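Local coordinates for ATP-dependent DNA helicase PIF1 (Candida albicans, PDB 7OTJ), which probably uses ATP hydrolysis to translocate 5'-3' along single-stranded DNA, unwinding duplexes and G-quadruplexes to maintain nuclear and mitochondrial genomes, at residues Leu450-Lys454 with Gln475-Ala479; Ile231-Tyr237 with Leu460-Asp466; His69-Gly73 with Ala94-Trp98. All coordinates share one frame; numbering follows the deposited sequence.

Contact 1. Residues Leu450-Lys454 with Gln475-Ala479; sequences LSIHK and QAYVA. With nucleotides of chain C.
Ile-452 packs on helix 475-481, CD1 towards Ala-479 and CG2 between Gln-475 and Val-478. CD1 rests on the methyl of Ala-479, with 3.6 Å between Ile-452 CD1 and Ala-479 CB. The other branch, CG2, packs on Gln-475 CG and on Val-478 CG1, and Ile-452 CG2 comes to 3.5 Å from Gln-475 O. This split follows from the first torsion (chi1 -65°), which sets CG1 beside the backbone N and CG2 opposite it.

Gln-475 then runs on, extended, towards His-453. Its amide is turned almost at right angles to the imidazole and meets the ring at its edge, with 3.8 Å from Gln-475 NE2 to His-453 ND1, a contact rather than a bond. OE1 of the same amide accepts from the backbone N of Phe-471. One face of the imidazole belongs to the DNA: C2' of DT2 of chain C sits over the centre of the His-453 ring, 3.7 Å above its plane, so the ring packs against a sugar.

The adjoining phosphate is gripped by Ser-451. Ser-451 OG donates to OP1 of DT3 of chain C at 2.8 Å and also accepts from Lys-454 N at 3.2 Å (N-H...O angle 159°), serving at once as N-cap of helix 452-455 and as phosphate ligand. The start of a helix facing a phosphate would be expected to add to the attraction.

Further along, helix 475-481 leads to Arg-482 of the tetrafluoroaluminate pocket, and Tyr-477 OH bonds to Ala-27 N in the P-loop. The example thus shows how one packed contact can lie between the DNA and the nucleotide site: the sequences fit motifs V (IHKSQG) and VI (YVALSR) of superfamily 1 helicases, joined in the C-terminal RecA-like domain of this helicase core.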
# COMPACT_ATOMS: atom_id res chain seq x y z
N LEU A 450 -7.16 2.08 -10.09
CA LEU A 450 -6.67 1.79 -8.74
C LEU A 450 -7.51 2.56 -7.74
O LEU A 450 -7.94 3.68 -8.02
CB LEU A 450 -5.19 2.17 -8.60
CG LEU A 450 -4.49 1.90 -7.27
CD1 LEU A 450 -4.32 0.40 -7.06
CD2 LEU A 450 -3.15 2.62 -7.23
N SER A 451 -7.77 1.94 -6.59
CA SER A 451 -8.54 2.62 -5.55
C SER A 451 -7.71 3.74 -4.93
O SER A 451 -6.48 3.65 -4.83
CB SER A 451 -8.99 1.63 -4.47
OG SER A 451 -7.90 1.15 -3.70
N ILE A 452 -8.39 4.81 -4.54
CA ILE A 452 -7.71 5.91 -3.86
C ILE A 452 -7.00 5.41 -2.62
O ILE A 452 -5.89 5.86 -2.29
CB ILE A 452 -8.69 7.05 -3.54
CG1 ILE A 452 -9.22 7.66 -4.84
CG2 ILE A 452 -8.03 8.11 -2.68
CD1 ILE A 452 -10.32 8.66 -4.65
N HIS A 453 -7.61 4.45 -1.91
CA HIS A 453 -6.99 3.89 -0.71
C HIS A 453 -5.62 3.30 -1.03
O HIS A 453 -4.63 3.65 -0.38
CB HIS A 453 -7.90 2.82 -0.11
CG HIS A 453 -8.86 3.35 0.91
ND1 HIS A 453 -10.02 4.02 0.57
CD2 HIS A 453 -8.83 3.32 2.27
CE1 HIS A 453 -10.66 4.37 1.67
NE2 HIS A 453 -9.96 3.96 2.71
N LYS A 454 -5.54 2.48 -2.08
CA LYS A 454 -4.28 1.84 -2.43
C LYS A 454 -3.32 2.80 -3.13
O LYS A 454 -2.13 2.49 -3.22
CB LYS A 454 -4.54 0.61 -3.31
CG LYS A 454 -5.17 -0.57 -2.57
CD LYS A 454 -5.44 -1.78 -3.48
CE LYS A 454 -4.19 -2.18 -4.27
NZ LYS A 454 -4.44 -3.25 -5.29
N GLN A 475 -10.09 11.46 1.59
CA GLN A 475 -10.02 10.71 0.33
C GLN A 475 -9.79 11.64 -0.86
O GLN A 475 -9.03 11.30 -1.78
CB GLN A 475 -11.30 9.89 0.15
CG GLN A 475 -11.18 8.74 -0.83
CD GLN A 475 -12.39 7.83 -0.80
OE1 GLN A 475 -13.49 8.25 -0.41
NE2 GLN A 475 -12.20 6.57 -1.19
N ALA A 476 -10.45 12.80 -0.89
CA ALA A 476 -10.17 13.76 -1.96
C ALA A 476 -8.72 14.24 -1.88
O ALA A 476 -8.01 14.26 -2.89
CB ALA A 476 -11.15 14.94 -1.89
N TYR A 477 -8.26 14.60 -0.68
CA TYR A 477 -6.89 15.10 -0.52
C TYR A 477 -5.86 14.09 -1.00
O TYR A 477 -4.92 14.44 -1.72
CB TYR A 477 -6.63 15.49 0.93
CG TYR A 477 -5.20 15.92 1.14
CD1 TYR A 477 -4.68 17.01 0.45
CD2 TYR A 477 -4.36 15.23 2.00
CE1 TYR A 477 -3.37 17.40 0.63
CE2 TYR A 477 -3.05 15.62 2.18
CZ TYR A 477 -2.55 16.70 1.49
OH TYR A 477 -1.25 17.09 1.67
N VAL A 478 -5.98 12.83 -0.55
CA VAL A 478 -5.06 11.78 -1.01
C VAL A 478 -5.10 11.65 -2.53
O VAL A 478 -4.06 11.63 -3.19
CB VAL A 478 -5.38 10.44 -0.32
CG1 VAL A 478 -4.57 9.32 -0.93
CG2 VAL A 478 -5.10 10.53 1.16
N ALA A 479 -6.31 11.60 -3.09
CA ALA A 479 -6.45 11.41 -4.54
C ALA A 479 -5.79 12.54 -5.30
O ALA A 479 -4.94 12.31 -6.17
CB ALA A 479 -7.93 11.32 -4.91
P DT C 2 -15.64 -0.59 -1.48
OP1 DT C 2 -15.86 -0.11 -2.86
OP2 DT C 2 -16.07 -1.94 -1.08
O5' DT C 2 -14.08 -0.43 -1.17
C5' DT C 2 -13.37 0.73 -1.61
C4' DT C 2 -12.39 1.21 -0.56
O4' DT C 2 -13.12 1.80 0.53
C3' DT C 2 -11.52 0.11 0.04
O3' DT C 2 -10.27 0.11 -0.62
C2' DT C 2 -11.37 0.50 1.51
C1' DT C 2 -12.56 1.43 1.78
N1 DT C 2 -13.65 0.82 2.61
C2 DT C 2 -14.16 1.54 3.67
O2 DT C 2 -13.75 2.64 3.99
N3 DT C 2 -15.16 0.90 4.36
C4 DT C 2 -15.69 -0.34 4.10
O4 DT C 2 -16.59 -0.83 4.78
C5 DT C 2 -15.12 -1.03 2.97
C7 DT C 2 -15.63 -2.39 2.58
C6 DT C 2 -14.14 -0.42 2.28
P DT C 3 -9.57 -1.28 -1.02
OP1 DT C 3 -8.66 -1.00 -2.16
OP2 DT C 3 -10.64 -2.29 -1.17
O5' DT C 3 -8.71 -1.66 0.27
C5' DT C 3 -7.69 -0.77 0.72
C4' DT C 3 -7.24 -1.09 2.15
O4' DT C 3 -8.33 -0.87 3.06
C3' DT C 3 -6.79 -2.52 2.39
O3' DT C 3 -5.41 -2.64 2.10
C2' DT C 3 -7.06 -2.71 3.89
C1' DT C 3 -8.25 -1.79 4.15
N1 DT C 3 -9.55 -2.49 4.25
C2 DT C 3 -10.01 -2.88 5.48
O2 DT C 3 -9.39 -2.69 6.51
N3 DT C 3 -11.23 -3.51 5.47
C4 DT C 3 -12.03 -3.77 4.36
O4 DT C 3 -13.11 -4.34 4.44
C5 DT C 3 -11.48 -3.33 3.10
C7 DT C 3 -12.24 -3.56 1.82
C6 DT C 3 -10.29 -2.71 3.11

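Contact 2. Residues Ile231-Tyr237 with Leu460-Asp466. With K (potassium ion), chain I.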
# COMPACT_ATOMS: atom_id res chain seq x y z
N ILE A 231 2.00 6.32 -23.36
CA ILE A 231 1.84 6.76 -21.98
C ILE A 231 0.37 6.63 -21.59
O ILE A 231 -0.50 7.25 -22.21
CB ILE A 231 2.34 8.20 -21.78
CG1 ILE A 231 3.85 8.29 -21.99
CG2 ILE A 231 1.98 8.70 -20.40
CD1 ILE A 231 4.66 7.47 -21.01
N VAL A 232 0.10 5.81 -20.59
CA VAL A 232 -1.25 5.53 -20.12
C VAL A 232 -1.44 6.23 -18.78
O VAL A 232 -0.64 6.01 -17.85
CB VAL A 232 -1.50 4.01 -20.01
CG1 VAL A 232 -1.84 3.44 -21.38
CG2 VAL A 232 -0.28 3.32 -19.44
N PRO A 233 -2.46 7.07 -18.62
CA PRO A 233 -2.68 7.73 -17.32
C PRO A 233 -3.40 6.81 -16.34
O PRO A 233 -4.31 6.06 -16.70
CB PRO A 233 -3.55 8.94 -17.69
CG PRO A 233 -4.27 8.52 -18.92
CD PRO A 233 -3.36 7.58 -19.67
N SER A 234 -2.96 6.85 -15.08
CA SER A 234 -3.60 6.06 -14.04
C SER A 234 -4.96 6.65 -13.69
O SER A 234 -5.16 7.87 -13.73
CB SER A 234 -2.72 6.01 -12.78
OG SER A 234 -1.41 5.57 -13.07
N GLU A 235 -5.90 5.78 -13.36
CA GLU A 235 -7.25 6.18 -13.00
C GLU A 235 -7.50 5.86 -11.53
O GLU A 235 -7.37 4.70 -11.11
CB GLU A 235 -8.28 5.49 -13.90
CG GLU A 235 -8.06 5.73 -15.40
CD GLU A 235 -9.22 5.25 -16.26
OE1 GLU A 235 -9.00 4.98 -17.46
OE2 GLU A 235 -10.35 5.14 -15.74
N LEU A 236 -7.88 6.87 -10.75
CA LEU A 236 -8.18 6.70 -9.33
C LEU A 236 -9.68 6.84 -9.11
O LEU A 236 -10.31 7.77 -9.61
CB LEU A 236 -7.44 7.75 -8.49
CG LEU A 236 -5.92 7.73 -8.54
CD1 LEU A 236 -5.35 8.72 -7.54
CD2 LEU A 236 -5.40 6.33 -8.27
N TYR A 237 -10.24 5.92 -8.32
CA TYR A 237 -11.65 5.95 -7.96
C TYR A 237 -11.80 5.63 -6.48
O TYR A 237 -10.90 5.10 -5.84
CB TYR A 237 -12.47 4.95 -8.77
CG TYR A 237 -12.39 5.16 -10.27
CD1 TYR A 237 -11.40 4.55 -11.01
CD2 TYR A 237 -13.32 5.96 -10.93
CE1 TYR A 237 -11.32 4.74 -12.37
CE2 TYR A 237 -13.24 6.15 -12.29
CZ TYR A 237 -12.24 5.54 -13.01
OH TYR A 237 -12.16 5.73 -14.37
N LEU A 460 2.29 9.74 -8.92
CA LEU A 460 1.78 9.48 -10.26
C LEU A 460 2.04 10.69 -11.14
O LEU A 460 1.56 11.79 -10.85
CB LEU A 460 0.29 9.16 -10.22
CG LEU A 460 -0.11 8.06 -9.24
CD1 LEU A 460 -1.61 8.00 -9.05
CD2 LEU A 460 0.40 6.72 -9.74
N SER A 461 2.80 10.49 -12.23
CA SER A 461 3.06 11.57 -13.17
C SER A 461 1.78 12.02 -13.86
O SER A 461 1.47 13.22 -13.87
CB SER A 461 4.09 11.12 -14.20
OG SER A 461 5.38 11.07 -13.64
N LYS A 462 1.03 11.08 -14.42
CA LYS A 462 -0.18 11.38 -15.17
C LYS A 462 -1.32 10.55 -14.60
O LYS A 462 -1.21 9.32 -14.53
CB LYS A 462 0.03 11.10 -16.66
CG LYS A 462 1.08 12.02 -17.27
CD LYS A 462 1.19 11.86 -18.77
CE LYS A 462 2.30 12.75 -19.32
NZ LYS A 462 2.19 14.16 -18.85
N VAL A 463 -2.39 11.21 -14.17
CA VAL A 463 -3.45 10.55 -13.43
C VAL A 463 -4.76 11.31 -13.65
O VAL A 463 -4.78 12.54 -13.63
CB VAL A 463 -3.10 10.43 -11.93
CG1 VAL A 463 -2.64 11.78 -11.37
CG2 VAL A 463 -4.26 9.87 -11.12
N VAL A 464 -5.84 10.57 -13.86
CA VAL A 464 -7.19 11.13 -13.89
C VAL A 464 -7.91 10.67 -12.64
O VAL A 464 -7.95 9.47 -12.34
CB VAL A 464 -7.96 10.75 -15.17
CG1 VAL A 464 -7.76 9.30 -15.53
CG2 VAL A 464 -9.44 11.04 -14.98
N VAL A 465 -8.46 11.62 -11.89
CA VAL A 465 -9.13 11.37 -10.62
C VAL A 465 -10.62 11.61 -10.80
O VAL A 465 -11.03 12.70 -11.22
CB VAL A 465 -8.56 12.25 -9.49
CG1 VAL A 465 -9.38 12.06 -8.21
CG2 VAL A 465 -7.10 11.93 -9.25
N ASP A 466 -11.43 10.61 -10.50
CA ASP A 466 -12.88 10.71 -10.58
C ASP A 466 -13.42 10.74 -9.16
O ASP A 466 -13.40 9.73 -8.46
CB ASP A 466 -13.48 9.54 -11.36
CG ASP A 466 -14.99 9.67 -11.54
OD1 ASP A 466 -15.56 10.67 -11.07
OD2 ASP A 466 -15.59 8.76 -12.15
K K I . -15.11 7.73 -7.06
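Leu-236 and Val-463 form the dense part of this parallel strand pair, with 3.7 Å between Leu-236 CG and Val-463 CG2. Leu-236 CD1 reaches on to Val-465 CG2 at 4.0 Å and to Leu-460 CD1, and Ile-452 and Arg-482 pack around the same side chain. Beneath this apolar face the backbones are locked by four hydrogen bonds, from Ser-234 N to Lys-462 O through Asp-466 N to Leu-236 O. The second of them joins Val-464 N to Ser-234 O at 2.8 Å.

The other end is looser. Before the strands begin, Ile-231, itself exposed and poorly ordered, touches only the aliphatic part of Lys-462, with 3.6 Å from Ile-231 CG2 to Lys-462 CD.

On the face opposite Leu-236, Glu-235 CG lies alongside Val-464 CG1 at 3.6 Å. At the C-terminal edge Asp-466 OD2 comes to 3.5 Å from Tyr-237 CE2, meeting the ring at its edge with the carboxylate plane steeply inclined to it.

Asp-466 divides its polar duties. Its carboxylate is engaged through OD1 by Asn-493, while Asp-466 O, a main-chain carbonyl at the strand end, serves as a ligand of the potassium ion at 3.0 Å, together with Glu-242.

Contact 3. Residues His69-Gly73 with Ala94-Trp98; sequences HSFAG and AFTRW. With nucleotides of chain C.
Arg-97 leaves its helix with CG opposite the backbone N (chi1 -176°), a turn that lays the chain across Phe-71. From CB onward, Arg-97 CG meets Phe-71 CE1 at 3.7 Å, and Arg-97 CD lies 3.6 Å from Phe-71 CD1. A bend at chi3 (47°) then swings NE and CZ over the backbone of Phe-71, whose CA lies over one face of the guanidinium. At the tip, Arg-97 NH2 makes a weak hydrogen bond to Ser-70 O, 3.1 Å away.

Trp-98, the next residue, makes the firmer bond: Trp-98 NE1 donates to Ala-72 O at 2.8 Å, on a lone pair in the carbonyl plane. The edge of Phe-71 is directed at the indole face in an edge-to-face pair, the planes 55° apart.

The contact joins helices 68-72 and 92-100 of the N-terminal helicase domain. Gly-73, just after helix 68-72, has positive phi, and the carbonyls of Ser-70 (weakly) and Ala-72 accept from Arg-97 and Trp-98. A positive group at a helix C-terminus is expected to be favourable; Ser-70 OG also donates to OP1 of DT6 of chain C, so the chemistry implies a helix held by protein at its end and by DNA along its side.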
# COMPACT_ATOMS: atom_id res chain seq x y z
N HIS A 69 -0.22 -6.03 9.63
CA HIS A 69 -0.88 -7.28 10.01
C HIS A 69 0.01 -8.48 9.71
O HIS A 69 0.13 -9.40 10.54
CB HIS A 69 -2.22 -7.42 9.29
CG HIS A 69 -3.23 -6.40 9.70
ND1 HIS A 69 -3.24 -5.12 9.19
CD2 HIS A 69 -4.27 -6.47 10.57
CE1 HIS A 69 -4.24 -4.44 9.73
NE2 HIS A 69 -4.88 -5.24 10.57
N SER A 70 0.65 -8.49 8.54
CA SER A 70 1.50 -9.62 8.18
C SER A 70 2.70 -9.74 9.12
O SER A 70 3.10 -10.86 9.48
CB SER A 70 1.97 -9.48 6.74
OG SER A 70 2.49 -10.70 6.24
N PHE A 71 3.26 -8.61 9.54
CA PHE A 71 4.40 -8.65 10.45
C PHE A 71 4.02 -9.27 11.78
O PHE A 71 4.81 -10.00 12.38
CB PHE A 71 4.96 -7.24 10.68
CG PHE A 71 5.80 -7.12 11.93
CD1 PHE A 71 7.12 -7.53 11.92
CD2 PHE A 71 5.26 -6.62 13.10
CE1 PHE A 71 7.90 -7.44 13.07
CE2 PHE A 71 6.04 -6.53 14.25
CZ PHE A 71 7.35 -6.93 14.23
N ALA A 72 2.81 -8.99 12.26
CA ALA A 72 2.42 -9.40 13.60
C ALA A 72 2.22 -10.91 13.67
O ALA A 72 2.58 -11.53 14.68
CB ALA A 72 1.14 -8.68 14.02
N GLY A 73 1.66 -11.51 12.63
CA GLY A 73 1.17 -12.87 12.74
C GLY A 73 -0.28 -12.95 13.15
O GLY A 73 -0.76 -14.05 13.47
N ALA A 94 6.94 -16.00 13.11
CA ALA A 94 6.52 -14.69 13.60
C ALA A 94 6.89 -14.49 15.06
O ALA A 94 7.25 -13.38 15.46
CB ALA A 94 5.01 -14.51 13.42
N PHE A 95 6.82 -15.55 15.87
CA PHE A 95 7.21 -15.41 17.27
C PHE A 95 8.68 -15.04 17.39
O PHE A 95 9.04 -14.18 18.20
CB PHE A 95 6.90 -16.70 18.03
CG PHE A 95 7.33 -16.66 19.46
CD1 PHE A 95 6.78 -15.74 20.34
CD2 PHE A 95 8.28 -17.55 19.94
CE1 PHE A 95 7.18 -15.70 21.67
CE2 PHE A 95 8.67 -17.52 21.26
CZ PHE A 95 8.12 -16.60 22.13
N THR A 96 9.54 -15.66 16.58
CA THR A 96 10.95 -15.30 16.60
C THR A 96 11.14 -13.85 16.16
O THR A 96 11.91 -13.10 16.78
CB THR A 96 11.75 -16.25 15.70
OG1 THR A 96 11.67 -17.58 16.21
CG2 THR A 96 13.21 -15.83 15.64
N ARG A 97 10.41 -13.43 15.13
CA ARG A 97 10.53 -12.07 14.61
C ARG A 97 10.12 -11.04 15.66
O ARG A 97 10.73 -9.97 15.77
CB ARG A 97 9.70 -11.92 13.34
CG ARG A 97 9.82 -10.57 12.66
CD ARG A 97 9.06 -10.57 11.37
NE ARG A 97 7.73 -11.13 11.56
CZ ARG A 97 6.88 -11.40 10.58
NH1 ARG A 97 7.19 -11.16 9.32
NH2 ARG A 97 5.70 -11.94 10.87
N TRP A 98 9.09 -11.36 16.45
CA TRP A 98 8.68 -10.46 17.53
C TRP A 98 9.78 -10.29 18.57
O TRP A 98 9.88 -9.23 19.19
CB TRP A 98 7.41 -10.98 18.19
CG TRP A 98 6.14 -10.44 17.62
CD1 TRP A 98 5.20 -11.13 16.91
CD2 TRP A 98 5.67 -9.09 17.71
NE1 TRP A 98 4.17 -10.29 16.55
CE2 TRP A 98 4.43 -9.04 17.03
CE3 TRP A 98 6.17 -7.93 18.30
CZ2 TRP A 98 3.69 -7.86 16.92
CZ3 TRP A 98 5.43 -6.76 18.19
CH2 TRP A 98 4.21 -6.74 17.51
P DT C 4 -4.79 -4.08 1.75
OP1 DT C 4 -3.38 -3.90 1.35
OP2 DT C 4 -5.76 -4.74 0.84
O5' DT C 4 -4.78 -4.84 3.15
C5' DT C 4 -3.88 -4.41 4.16
C4' DT C 4 -4.16 -5.11 5.48
O4' DT C 4 -5.42 -4.66 6.02
C3' DT C 4 -4.28 -6.61 5.40
O3' DT C 4 -3.00 -7.18 5.43
C2' DT C 4 -5.08 -6.93 6.66
C1' DT C 4 -6.00 -5.71 6.79
N1 DT C 4 -7.41 -5.95 6.31
C2 DT C 4 -8.42 -5.98 7.23
O2 DT C 4 -8.24 -5.81 8.42
N3 DT C 4 -9.67 -6.21 6.72
C4 DT C 4 -10.00 -6.41 5.39
O4 DT C 4 -11.15 -6.61 5.03
C5 DT C 4 -8.89 -6.38 4.47
C7 DT C 4 -9.14 -6.58 3.00
C6 DT C 4 -7.66 -6.15 4.96
P DT C 6 0.23 -13.44 5.83
OP1 DT C 6 0.94 -12.98 7.04
OP2 DT C 6 0.47 -12.75 4.55
O5' DT C 6 0.53 -15.00 5.62

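How the contacts relate
From the N terminus, contact 3 closes first, a short loop of 20 residues between 69-73 and 94-98 in the N-terminal helicase domain, built round the six-stranded parallel sheet. Contact 2 opens at 231-237 and waits through the long excursion that includes the 2B domain. Contact 1 opens at 450-454 before contact 2 closes at 460-466, and itself closes at 475-479, so these two cross. They meet physically: strands 449-451 and 234-237 are neighbours in one sheet, and Leu-450 N lies 2.8 Å from Glu-235 O, a probable hydrogen bond. Contacts 1 and 3 do not touch, yet both reach the same DNA strand, contact 1 at DT2 and DT3 and contact 3 at DT4 and DT6 of chain C.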